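Long-range contacts in naphthalene dioxygenase large subunit (Rhodococcus sp., PDB 2B1X), which is the large subunit of a Rieske-type dioxygenase and carries a two-iron, two-sulphur cluster and a separate Fe (III) ion: residues A[196-201]-A[331-336]; A[299-304]-A[323-328]. One frame throughout, in Å; residues are numbered along the deposited sequence.

Both contacts lie in the antiparallel sheet of the catalytic domain, with their centres about 12 Å apart. Contact 1 pairs strand 188-199, outermost within this chain, with strand 333-343; contact 2 pairs strand 302-309 with strand 318-330. Strands 333-343 and 318-330 are neighbours, so the four strands run in succession across the sheet. Along the chain, contact 2 is nested within the loop closed by contact 1. The two meet directly: Glu335 O lies 2.8 Å from His327 N, a probable hydrogen bond, and Met334 SD packs against Trp326. The Fe (III) ion is about 11 Å from the side chain of Ile199 and about 8 Å from that of Arg324.

Contact 1. Residues A[196-201]-A[331-336]; sequences RWVIDA and PDKMEV
The indole of Trp197 has Val336 over one face. Val336 CB sits 3.7 Å from the centroid of the six-membered ring of Trp197, nearly on the ring normal, which makes a CH-pi contact. Val336 CG1 reaches the far rim, 3.5 Å from Trp197 CH2. Val336 CG2 instead meets Ile199 CD1, so the valine is wedged between the two side chains. The second flat group is the Arg196 guanidinium. Glu335 lies at its edge, in its plane, with the guanidinium and carboxylate planes only 20° apart. The grip is side-on, and both nitrogens go to one oxygen: Arg196 NE is 2.8 Å and Arg196 NH2 2.9 Å from Glu335 OE2. NE meets this oxygen nearly along the C-O axis; NH2 comes from the syn side, 24° out of the carboxylate plane. The bend at chi3 of Arg196 (51°) places NE. Glu335 OE2 also bonds Thr162 of a small-subunit chain, and Arg196 NH2 forms a salt bridge with Asp127 of another small-subunit chain.

Val198 and Glu335 form a non-hydrogen-bonded pair on the same face as this salt bridge. Val198 CG1 packs tightly on Lys333 CE, at 3.3 Å. On the other face, Met334 CG approaches Ile199 CB, and Met334 CE lies 4.1 Å from Ala201 CB. Two hydrogen-bonded pairs, Trp197 with Val336 and Ile199 with Met334, join the backbones. The Met334 N to Ile199 O bond is 2.8 Å long. Beyond it the chain leaves the strand in an inverse gamma turn centred on Asp200, whose carboxylate forms a salt bridge with Arg377. Arg196 and Val198 make backbone hydrogen bonds to a small-subunit chain. The pairing belongs to the antiparallel catalytic-domain sheet, with helix 369-382 packed on Ile199 and Ala201, consistent with a Bet v 1-like (helix-grip) fold.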
ATOM      1  N   ARG A 196       1.793  -6.704 -19.600  1.00 10.48           N
ATOM      2  CA  ARG A 196       2.379  -6.819 -18.264  1.00 10.16           C
ATOM      3  C   ARG A 196       1.395  -6.387 -17.184  1.00  9.77           C
ATOM      4  O   ARG A 196       0.862  -5.277 -17.208  1.00 10.29           O
ATOM      5  CB  ARG A 196       3.646  -5.984 -18.188  1.00 10.67           C
ATOM      6  CG  ARG A 196       4.732  -6.460 -19.194  1.00  9.61           C
ATOM      7  CD  ARG A 196       5.945  -5.563 -19.261  1.00 12.04           C
ATOM      8  NE  ARG A 196       6.516  -5.286 -17.931  1.00 12.17           N
ATOM      9  CZ  ARG A 196       7.596  -4.526 -17.700  1.00 11.68           C
ATOM     10  NH1 ARG A 196       8.235  -3.914 -18.704  1.00 12.55           N
ATOM     11  NH2 ARG A 196       8.016  -4.341 -16.448  1.00  7.97           N
ATOM     12  N   TRP A 197       1.116  -7.271 -16.243  1.00  9.63           N
ATOM     13  CA  TRP A 197       0.189  -6.915 -15.164  1.00  9.81           C
ATOM     14  C   TRP A 197       0.574  -7.720 -13.931  1.00 10.46           C
ATOM     15  O   TRP A 197       1.313  -8.715 -14.055  1.00 10.21           O
ATOM     16  CB  TRP A 197      -1.286  -7.129 -15.592  1.00  9.24           C
ATOM     17  CG  TRP A 197      -1.756  -8.585 -15.629  1.00  8.86           C
ATOM     18  CD1 TRP A 197      -2.520  -9.233 -14.679  1.00  9.03           C
ATOM     19  CD2 TRP A 197      -1.518  -9.553 -16.661  1.00  9.56           C
ATOM     20  NE1 TRP A 197      -2.763 -10.533 -15.063  1.00  8.64           N
ATOM     21  CE2 TRP A 197      -2.143 -10.763 -16.264  1.00 10.73           C
ATOM     22  CE3 TRP A 197      -0.813  -9.536 -17.866  1.00 10.21           C
ATOM     23  CZ2 TRP A 197      -2.111 -11.934 -17.050  1.00 11.80           C
ATOM     24  CZ3 TRP A 197      -0.788 -10.715 -18.655  1.00 12.24           C
ATOM     25  CH2 TRP A 197      -1.430 -11.874 -18.236  1.00 11.94           C
ATOM     26  N   VAL A 198       0.056  -7.301 -12.773  1.00 10.48           N
ATOM     27  CA  VAL A 198       0.401  -7.869 -11.462  1.00 10.90           C
ATOM     28  C   VAL A 198      -0.693  -8.798 -10.907  1.00 11.34           C
ATOM     29  O   VAL A 198      -1.861  -8.428 -10.875  1.00 11.06           O
ATOM     30  CB  VAL A 198       0.669  -6.734 -10.467  1.00 11.56           C
ATOM     31  CG1 VAL A 198       0.890  -7.271  -9.028  1.00 14.31           C
ATOM     32  CG2 VAL A 198       1.863  -5.910 -10.949  1.00 11.99           C
ATOM     33  N   ILE A 199      -0.309 -10.008 -10.492  1.00 11.16           N
ATOM     34  CA  ILE A 199      -1.250 -10.971  -9.918  1.00 11.17           C
ATOM     35  C   ILE A 199      -0.714 -11.204  -8.500  1.00 11.54           C
ATOM     36  O   ILE A 199       0.480 -11.466  -8.325  1.00 11.03           O
ATOM     37  CB  ILE A 199      -1.306 -12.324 -10.731  1.00 11.37           C
ATOM     38  CG1 ILE A 199      -1.870 -12.134 -12.154  1.00  9.74           C
ATOM     39  CG2 ILE A 199      -2.211 -13.349 -10.015  1.00 10.82           C
ATOM     40  CD1 ILE A 199      -1.859 -13.472 -12.983  1.00 13.15           C
ATOM     41  N   ASP A 200      -1.586 -11.115  -7.496  1.00 11.68           N
ATOM     42  CA  ASP A 200      -1.203 -11.431  -6.123  1.00 11.59           C
ATOM     43  C   ASP A 200      -1.130 -12.957  -5.904  1.00 11.36           C
ATOM     44  O   ASP A 200      -1.909 -13.516  -5.131  1.00 10.65           O
ATOM     45  CB  ASP A 200      -2.134 -10.711  -5.113  1.00 12.21           C
ATOM     46  CG  ASP A 200      -3.635 -10.796  -5.500  1.00 16.05           C
ATOM     47  OD1 ASP A 200      -3.964 -11.014  -6.700  1.00 15.12           O
ATOM     48  OD2 ASP A 200      -4.547 -10.644  -4.641  1.00 19.12           O
ATOM     49  N   ALA A 201      -0.200 -13.630  -6.622  1.00 11.17           N
ATOM     50  CA  ALA A 201       0.055 -15.064  -6.480  1.00  9.89           C
ATOM     51  C   ALA A 201       1.558 -15.326  -6.538  1.00 10.12           C
ATOM     52  O   ALA A 201       2.337 -14.524  -7.088  1.00  8.94           O
ATOM     53  CB  ALA A 201      -0.636 -15.835  -7.626  1.00 10.87           C
ATOM     54  N   PRO A 331       6.808 -13.208  -2.185  1.00 10.22           N
ATOM     55  CA  PRO A 331       6.254 -14.537  -1.872  1.00 10.36           C
ATOM     56  C   PRO A 331       4.816 -14.651  -2.398  1.00 11.79           C
ATOM     57  O   PRO A 331       4.358 -15.760  -2.818  1.00 10.28           O
ATOM     58  CB  PRO A 331       6.262 -14.580  -0.341  1.00 10.65           C
ATOM     59  CG  PRO A 331       6.413 -13.117   0.085  1.00 11.18           C
ATOM     60  CD  PRO A 331       7.246 -12.468  -0.975  1.00  9.93           C
ATOM     61  N   ASP A 332       4.119 -13.507  -2.423  1.00 11.49           N
ATOM     62  CA  ASP A 332       2.705 -13.547  -2.739  1.00 12.61           C
ATOM     63  C   ASP A 332       2.319 -12.661  -3.907  1.00 12.41           C
ATOM     64  O   ASP A 332       1.156 -12.266  -4.031  1.00 12.34           O
ATOM     65  CB  ASP A 332       1.862 -13.201  -1.501  1.00 12.30           C
ATOM     66  CG  ASP A 332       2.226 -11.888  -0.920  1.00 16.66           C
ATOM     67  OD1 ASP A 332       3.070 -11.166  -1.525  1.00 18.09           O
ATOM     68  OD2 ASP A 332       1.744 -11.522   0.180  1.00 21.89           O
ATOM     69  N   LYS A 333       3.284 -12.375  -4.778  1.00 12.48           N
ATOM     70  CA  LYS A 333       3.054 -11.431  -5.850  1.00 13.53           C
ATOM     71  C   LYS A 333       3.906 -11.729  -7.087  1.00 12.26           C
ATOM     72  O   LYS A 333       5.057 -12.102  -6.981  1.00 11.02           O
ATOM     73  CB  LYS A 333       3.331 -10.022  -5.315  1.00 14.35           C
ATOM     74  CG  LYS A 333       2.742  -8.873  -6.153  1.00 19.31           C
ATOM     75  CD  LYS A 333       3.115  -7.507  -5.533  1.00 25.41           C
ATOM     76  CE  LYS A 333       2.767  -6.339  -6.446  1.00 29.20           C
ATOM     77  NZ  LYS A 333       3.033  -4.960  -5.804  1.00 35.55           N
ATOM     78  N   MET A 334       3.319 -11.635  -8.273  1.00 11.57           N
ATOM     79  CA  MET A 334       4.136 -11.779  -9.460  1.00 11.39           C
ATOM     80  C   MET A 334       3.685 -10.796 -10.529  1.00 11.51           C
ATOM     81  O   MET A 334       2.574 -10.260 -10.441  1.00 11.11           O
ATOM     82  CB  MET A 334       4.086 -13.238  -9.948  1.00 12.02           C
ATOM     83  CG  MET A 334       2.689 -13.656 -10.515  1.00 13.78           C
ATOM     84  SD  MET A 334       2.833 -15.080 -11.641  1.00 15.16           S
ATOM     85  CE  MET A 334       1.302 -15.937 -11.250  1.00 13.16           C
ATOM     86  N   GLU A 335       4.533 -10.573 -11.533  1.00 10.81           N
ATOM     87  CA  GLU A 335       4.144  -9.777 -12.711  1.00 11.41           C
ATOM     88  C   GLU A 335       4.187 -10.736 -13.891  1.00 11.67           C
ATOM     89  O   GLU A 335       5.223 -11.360 -14.121  1.00 11.91           O
ATOM     90  CB  GLU A 335       5.098  -8.593 -12.931  1.00 10.44           C
ATOM     91  CG  GLU A 335       4.818  -7.704 -14.160  1.00 13.71           C
ATOM     92  CD  GLU A 335       5.714  -6.457 -14.217  1.00 17.44           C
ATOM     93  OE1 GLU A 335       6.331  -6.081 -13.196  1.00 19.76           O
ATOM     94  OE2 GLU A 335       5.815  -5.823 -15.272  1.00 20.08           O
ATOM     95  N   VAL A 336       3.053 -10.919 -14.564  1.00 10.43           N
ATOM     96  CA  VAL A 336       3.020 -11.730 -15.765  1.00 10.92           C
ATOM     97  C   VAL A 336       3.503 -10.841 -16.901  1.00 10.71           C
ATOM     98  O   VAL A 336       3.164  -9.649 -16.937  1.00 10.10           O
ATOM     99  CB  VAL A 336       1.616 -12.260 -16.094  1.00 10.23           C
ATOM    100  CG1 VAL A 336       1.657 -13.220 -17.348  1.00 10.18           C
ATOM    101  CG2 VAL A 336       0.996 -12.972 -14.889  1.00 10.02           C
TER

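Contact 2. Residues A[299-304]-A[323-328]; sequences FPNLSI and LRLWHP
Side-chain hydrogen bonds tie Ser303 and Asn301 to the same residue, Trp326. Trp326 NE1 donates to Ser303 OG over 2.8 Å, with an N-H...O angle of 163°. The hydroxyl lies at the indole edge, close to the ring plane, so the bond helps set how the ring is turned. Ser303 OG is also hydrogen-bonded to Thr297 OG1. Asn301 ND2 donates to Trp326 O over 2.9 Å. Here the carbonyl oxygen lies in the amide plane of Asn301, while the nitrogen stands above the plane of the Trp326 carbonyl. Asn301 CB points toward the other strand, and CG sits between its own backbone N and carbonyl carbon (chi1 70°), on the side of Trp326.

Backbone bonds continue the pairing. Trp326 N donates to Asn301 O, so Asn301 and Trp326 are linked through both main chain and side chain. Ser303 and Arg324 form a hydrogen-bonded pair, with Ser303 N 2.9 Å from Arg324 O and the return bond from Arg324 N to Ser303 O. Leu302 with Leu325 and Ile304 with Leu323 are non-hydrogen-bonded pairs. Together they make the antiparallel beta hairpin of strands 302-309 and 318-330, in the interior of the catalytic-domain sheet.

Apolar contacts gather on the face of the leucines. Ile304 CG1 lies 3.7 Å from Leu323 CD2, the two side chains side by side and pointing the same way. Leu302 CD1 touches Leu323 CB at 4.0 Å. Phe48 packs on Leu302 and Leu325 from strand 47-51. On the opposite face, Arg324 CG lies over one face of the Trp326 ring, offset toward its rim.

The charged end of Arg324 forms a salt bridge through NH1 with Glu369.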
ATOM      1  N   PHE A 299      12.307 -24.258 -17.061  1.00 10.82           N
ATOM      2  CA  PHE A 299      12.668 -23.875 -15.697  1.00 10.56           C
ATOM      3  C   PHE A 299      13.604 -22.669 -15.693  1.00 10.43           C
ATOM      4  O   PHE A 299      14.525 -22.612 -16.505  1.00 10.59           O
ATOM      5  CB  PHE A 299      13.363 -25.030 -14.996  1.00 10.29           C
ATOM      6  CG  PHE A 299      13.532 -24.816 -13.545  1.00 10.15           C
ATOM      7  CD1 PHE A 299      12.594 -25.318 -12.637  1.00  8.82           C
ATOM      8  CD2 PHE A 299      14.649 -24.131 -13.066  1.00  9.27           C
ATOM      9  CE1 PHE A 299      12.750 -25.116 -11.265  1.00  9.30           C
ATOM     10  CE2 PHE A 299      14.813 -23.898 -11.670  1.00  8.77           C
ATOM     11  CZ  PHE A 299      13.865 -24.393 -10.784  1.00  9.00           C
ATOM     12  N   PRO A 300      13.410 -21.716 -14.781  1.00 10.37           N
ATOM     13  CA  PRO A 300      12.299 -21.722 -13.809  1.00 10.37           C
ATOM     14  C   PRO A 300      10.939 -21.187 -14.279  1.00 10.09           C
ATOM     15  O   PRO A 300       9.927 -21.835 -13.947  1.00 10.30           O
ATOM     16  CB  PRO A 300      12.824 -20.846 -12.659  1.00  9.84           C
ATOM     17  CG  PRO A 300      13.863 -19.909 -13.342  1.00 11.20           C
ATOM     18  CD  PRO A 300      14.336 -20.575 -14.592  1.00 10.02           C
ATOM     19  N   ASN A 301      10.892 -20.055 -14.978  1.00  9.83           N
ATOM     20  CA  ASN A 301       9.644 -19.260 -14.983  1.00  9.96           C
ATOM     21  C   ASN A 301       9.234 -18.771 -16.379  1.00 10.22           C
ATOM     22  O   ASN A 301       8.539 -17.769 -16.502  1.00 11.12           O
ATOM     23  CB  ASN A 301       9.748 -18.069 -14.007  1.00  9.24           C
ATOM     24  CG  ASN A 301      10.728 -16.988 -14.498  1.00  9.61           C
ATOM     25  OD1 ASN A 301      11.684 -17.294 -15.198  1.00  9.74           O
ATOM     26  ND2 ASN A 301      10.468 -15.729 -14.158  1.00  8.26           N
ATOM     27  N   LEU A 302       9.667 -19.475 -17.428  1.00 10.52           N
ATOM     28  CA  LEU A 302       9.200 -19.205 -18.781  1.00 10.54           C
ATOM     29  C   LEU A 302       8.259 -20.326 -19.186  1.00 11.16           C
ATOM     30  O   LEU A 302       8.664 -21.492 -19.191  1.00 11.01           O
ATOM     31  CB  LEU A 302      10.370 -19.138 -19.795  1.00 10.61           C
ATOM     32  CG  LEU A 302       9.928 -19.207 -21.297  1.00  9.84           C
ATOM     33  CD1 LEU A 302       9.181 -17.932 -21.649  1.00 10.71           C
ATOM     34  CD2 LEU A 302      11.087 -19.430 -22.241  1.00  9.27           C
ATOM     35  N   SER A 303       7.014 -19.989 -19.533  1.00 11.24           N
ATOM     36  CA  SER A 303       6.080 -21.017 -19.994  1.00 11.57           C
ATOM     37  C   SER A 303       5.648 -20.733 -21.436  1.00 11.83           C
ATOM     38  O   SER A 303       5.712 -19.592 -21.896  1.00 11.26           O
ATOM     39  CB  SER A 303       4.843 -21.133 -19.085  1.00 10.68           C
ATOM     40  OG  SER A 303       5.177 -21.530 -17.747  1.00 12.76           O
ATOM     41  N   ILE A 304       5.250 -21.804 -22.120  1.00 11.44           N
ATOM     42  CA  ILE A 304       4.883 -21.787 -23.518  1.00 12.50           C
ATOM     43  C   ILE A 304       3.482 -22.339 -23.626  1.00 12.50           C
ATOM     44  O   ILE A 304       3.167 -23.371 -22.998  1.00 12.36           O
ATOM     45  CB  ILE A 304       5.879 -22.679 -24.303  1.00 13.30           C
ATOM     46  CG1 ILE A 304       7.290 -22.054 -24.212  1.00 13.47           C
ATOM     47  CG2 ILE A 304       5.431 -22.886 -25.747  1.00 14.33           C
ATOM     48  CD1 ILE A 304       8.414 -22.905 -24.797  1.00 17.16           C
ATOM     49  N   LEU A 323       4.458 -17.067 -25.295  1.00 12.34           N
ATOM     50  CA  LEU A 323       5.482 -17.291 -24.278  1.00 11.98           C
ATOM     51  C   LEU A 323       5.149 -16.341 -23.140  1.00 11.61           C
ATOM     52  O   LEU A 323       4.717 -15.223 -23.379  1.00 11.86           O
ATOM     53  CB  LEU A 323       6.876 -16.928 -24.808  1.00 11.73           C
ATOM     54  CG  LEU A 323       7.551 -17.661 -25.975  1.00 16.28           C
ATOM     55  CD1 LEU A 323       9.085 -17.643 -25.874  1.00 17.24           C
ATOM     56  CD2 LEU A 323       6.996 -19.076 -26.320  1.00 16.50           C
ATOM     57  N   ARG A 324       5.359 -16.753 -21.906  1.00 11.22           N
ATOM     58  CA  ARG A 324       5.083 -15.843 -20.804  1.00 11.90           C
ATOM     59  C   ARG A 324       6.105 -16.048 -19.681  1.00 11.75           C
ATOM     60  O   ARG A 324       6.555 -17.172 -19.454  1.00 12.29           O
ATOM     61  CB  ARG A 324       3.641 -16.050 -20.284  1.00 11.24           C
ATOM     62  CG  ARG A 324       3.264 -17.533 -20.073  1.00 11.86           C
ATOM     63  CD  ARG A 324       2.510 -18.173 -21.269  1.00 12.50           C
ATOM     64  NE  ARG A 324       1.494 -17.237 -21.740  1.00 12.88           N
ATOM     65  CZ  ARG A 324       0.357 -16.987 -21.096  1.00 13.77           C
ATOM     66  NH1 ARG A 324       0.045 -17.685 -19.988  1.00 11.26           N
ATOM     67  NH2 ARG A 324      -0.469 -16.064 -21.576  1.00 12.20           N
ATOM     68  N   LEU A 325       6.464 -14.950 -19.014  1.00 11.48           N
ATOM     69  CA  LEU A 325       7.212 -14.943 -17.776  1.00 11.36           C
ATOM     70  C   LEU A 325       6.315 -14.834 -16.558  1.00 11.72           C
ATOM     71  O   LEU A 325       5.381 -14.002 -16.491  1.00 11.59           O
ATOM     72  CB  LEU A 325       8.198 -13.778 -17.756  1.00 11.19           C
ATOM     73  CG  LEU A 325       9.423 -13.965 -18.682  1.00 12.30           C
ATOM     74  CD1 LEU A 325      10.108 -12.632 -18.935  1.00 12.31           C
ATOM     75  CD2 LEU A 325      10.404 -15.017 -18.071  1.00 10.33           C
ATOM     76  N   TRP A 326       6.598 -15.669 -15.571  1.00 11.02           N
ATOM     77  CA  TRP A 326       5.960 -15.499 -14.284  1.00 11.48           C
ATOM     78  C   TRP A 326       7.027 -14.787 -13.475  1.00 11.35           C
ATOM     79  O   TRP A 326       7.868 -15.421 -12.846  1.00 10.90           O
ATOM     80  CB  TRP A 326       5.554 -16.850 -13.666  1.00 11.10           C
ATOM     81  CG  TRP A 326       4.894 -17.755 -14.618  1.00 11.39           C
ATOM     82  CD1 TRP A 326       5.406 -18.931 -15.165  1.00 12.62           C
ATOM     83  CD2 TRP A 326       3.592 -17.579 -15.190  1.00 10.36           C
ATOM     84  NE1 TRP A 326       4.480 -19.477 -16.018  1.00 11.10           N
ATOM     85  CE2 TRP A 326       3.352 -18.685 -16.034  1.00 10.61           C
ATOM     86  CE3 TRP A 326       2.579 -16.600 -15.047  1.00  8.62           C
ATOM     87  CZ2 TRP A 326       2.168 -18.836 -16.763  1.00  8.79           C
ATOM     88  CZ3 TRP A 326       1.376 -16.770 -15.774  1.00 12.06           C
ATOM     89  CH2 TRP A 326       1.198 -17.894 -16.631  1.00 10.43           C
ATOM     90  N   HIS A 327       7.017 -13.459 -13.537  1.00 11.55           N
ATOM     91  CA  HIS A 327       8.098 -12.702 -12.903  1.00 12.91           C
ATOM     92  C   HIS A 327       7.935 -12.564 -11.372  1.00 12.62           C
ATOM     93  O   HIS A 327       6.949 -12.023 -10.910  1.00 14.26           O
ATOM     94  CB  HIS A 327       8.290 -11.325 -13.559  1.00 13.27           C
ATOM     95  CG  HIS A 327       9.483 -10.620 -13.039  1.00 14.30           C
ATOM     96  ND1 HIS A 327       9.391  -9.456 -12.300  1.00 16.48           N
ATOM     97  CD2 HIS A 327      10.793 -10.960 -13.063  1.00  9.53           C
ATOM     98  CE1 HIS A 327      10.604  -9.084 -11.931  1.00 13.11           C
ATOM     99  NE2 HIS A 327      11.465  -9.993 -12.357  1.00 13.55           N
ATOM    100  N   PRO A 328       8.904 -13.029 -10.583  1.00 12.52           N
ATOM    101  CA  PRO A 328       8.772 -12.970  -9.117  1.00 12.23           C
ATOM    102  C   PRO A 328       8.909 -11.564  -8.475  1.00 12.62           C
ATOM    103  O   PRO A 328       9.971 -10.884  -8.573  1.00 12.66           O
ATOM    104  CB  PRO A 328       9.918 -13.873  -8.622  1.00 11.22           C
ATOM    105  CG  PRO A 328      10.977 -13.716  -9.660  1.00 11.70           C
ATOM    106  CD  PRO A 328      10.190 -13.643 -11.001  1.00 11.44           C
TER